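Local structure of 4-hydroxybenzoyl-CoA thioesterase (Staphylococcus aureus, 6FDG) at the interface of chains A and B. The protein hydrolyses the thioester of 1,4-dihydroxy-2-naphthoyl-CoA (DHNA-CoA) in the vitamin K2 (menaquinone) pathway, as a member of the hot-dog-fold 4-hydroxybenzoyl-CoA thioesterase family. Sequence-based numbering; all coordinates share one arbitrary frame. Chains: chain A/B, 4-hydroxybenzoyl-CoA thioesterase.

The interface of chains A and B. Residues chain A 18, 20, 67, 69; chain B 49, 54, 56, 117.
Two phenylalanine rings meet edge to face: with centroids 4.8 Å apart and planes turned by 55°, A:Phe69 directs its tip atom CZ at one face of B:Phe117, displaced from the centre toward the rim. The approach is close, since A:Phe69 CZ lies 3.3 Å from B:Phe117 CE2. At the rim of the B:Phe117 ring, in its plane, sits the hydroxyl oxygen of A:Ser67, whose OG is 3.6 Å from CE2 of B:Phe117; this is packing against a ring edge, not a hydrogen bond. The A:Phe69 ring in turn has B:Phe117 CE1 at its edge and, over one face, the CG1 methyl of A:Val20 from its own chain. That same methyl meets the tip of B:Phe117, CG1 of A:Val20 to CZ of B:Phe117 being 3.9 Å, so one branch touches both rings. Next along the seam, A:Met18 crosses B:Ile54 obliquely. The methionine chain is extended at chi2 (179°) but folds back at chi3 (-10°), a nearly eclipsed and probably strained or imperfectly modelled turn, which brings its CE methyl 3.7 Å from the CD1 methyl of B:Ile54. B:Pro56 flanks the thioether more loosely, its CB 4.3 Å from CE of A:Met18. Cohesion is therefore apolar, without polar pairing between the chains among the residues described. B:Phe117 loses 88 Å² of surface here, more than any other residue of the patch. It projects from a loop between strand 112-113 and helix 122-125 into chain A loops between 3-10 helices 12-14 and 23-25 and between strands 59-64 and 73-80; this apolar patch of a two-fold symmetric homodimer contact, repeated with chains exchanged, probably helps hold the pair together within the deposited tetramer.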
loop_
_atom_site.group_PDB
_atom_site.type_symbol
_atom_site.label_atom_id
_atom_site.label_comp_id
_atom_site.label_asym_id
_atom_site.label_seq_id
_atom_site.Cartn_x
_atom_site.Cartn_y
_atom_site.Cartn_z
ATOM N N MET A 18 0.184 15.375 3.451
ATOM C CA MET A 18 -0.854 16.507 3.316
ATOM C C MET A 18 -2.191 16.291 4.209
ATOM O O MET A 18 -3.064 17.238 4.345
ATOM C CB MET A 18 -1.130 16.931 1.836
ATOM C CG MET A 18 -0.182 16.685 0.598
ATOM S SD MET A 18 -0.612 17.206 -1.214
ATOM C CE MET A 18 -2.308 17.602 -0.802
ATOM N N VAL A 20 -4.560 14.200 3.426
ATOM C CA VAL A 20 -5.592 13.836 2.459
ATOM C C VAL A 20 -5.334 12.315 2.088
ATOM O O VAL A 20 -4.281 11.802 2.351
ATOM C CB VAL A 20 -5.569 14.678 1.213
ATOM C CG1 VAL A 20 -5.720 16.198 1.522
ATOM C CG2 VAL A 20 -4.396 14.505 0.341
ATOM N N SER A 67 -9.986 17.385 -2.759
ATOM C CA SER A 67 -9.319 16.510 -1.806
ATOM C C SER A 67 -10.261 15.798 -0.879
ATOM O O SER A 67 -11.384 16.385 -0.509
ATOM C CB SER A 67 -8.123 17.216 -1.071
ATOM O OG SER A 67 -7.115 17.491 -2.007
ATOM N N PHE A 69 -10.307 14.634 2.865
ATOM C CA PHE A 69 -9.569 14.713 4.131
ATOM C C PHE A 69 -10.078 13.636 5.032
ATOM O O PHE A 69 -11.270 13.416 5.212
ATOM C CB PHE A 69 -9.786 16.046 4.757
ATOM C CG PHE A 69 -9.105 17.216 4.004
ATOM C CD1 PHE A 69 -9.785 17.828 2.988
ATOM C CD2 PHE A 69 -7.853 17.640 4.373
ATOM C CE1 PHE A 69 -9.206 18.868 2.287
ATOM C CE2 PHE A 69 -7.235 18.736 3.717
ATOM C CZ PHE A 69 -7.931 19.300 2.647
ATOM N N GLU B 49 7.456 22.523 0.097
ATOM C CA GLU B 49 6.573 22.135 1.218
ATOM C C GLU B 49 6.998 22.851 2.445
ATOM O O GLU B 49 6.118 23.356 3.153
ATOM C CB GLU B 49 6.431 20.606 1.441
ATOM C CG GLU B 49 5.678 19.930 0.318
ATOM C CD GLU B 49 5.048 18.573 0.749
ATOM O OE1 GLU B 49 3.936 18.167 0.246
ATOM O OE2 GLU B 49 5.663 17.981 1.630
ATOM N N ILE B 54 1.902 23.354 -1.602
ATOM C CA ILE B 54 1.852 21.910 -1.870
ATOM C C ILE B 54 1.399 21.857 -3.268
ATOM O O ILE B 54 0.781 22.707 -3.859
ATOM C CB ILE B 54 0.974 21.112 -0.881
ATOM C CG1 ILE B 54 -0.462 21.641 -0.914
ATOM C CG2 ILE B 54 1.649 21.050 0.500
ATOM C CD1 ILE B 54 -1.350 20.996 0.140
ATOM N N PRO B 56 -0.719 19.149 -5.314
ATOM C CA PRO B 56 -1.535 17.950 -5.560
ATOM C C PRO B 56 -1.662 17.586 -7.031
ATOM O O PRO B 56 -1.722 18.393 -7.930
ATOM C CB PRO B 56 -2.926 18.336 -5.036
ATOM C CG PRO B 56 -2.968 19.871 -5.182
ATOM C CD PRO B 56 -1.552 20.352 -5.031
ATOM N N PHE B 117 -5.780 25.677 0.854
ATOM C CA PHE B 117 -6.089 24.839 -0.336
ATOM C C PHE B 117 -6.469 25.646 -1.627
ATOM O O PHE B 117 -6.831 25.057 -2.653
ATOM C CB PHE B 117 -7.055 23.646 -0.006
ATOM C CG PHE B 117 -6.317 22.351 0.461
ATOM C CD1 PHE B 117 -5.411 22.368 1.550
ATOM C CD2 PHE B 117 -6.531 21.125 -0.180
ATOM C CE1 PHE B 117 -4.715 21.212 1.947
ATOM C CE2 PHE B 117 -5.835 19.962 0.216
ATOM C CZ PHE B 117 -4.950 19.996 1.301
#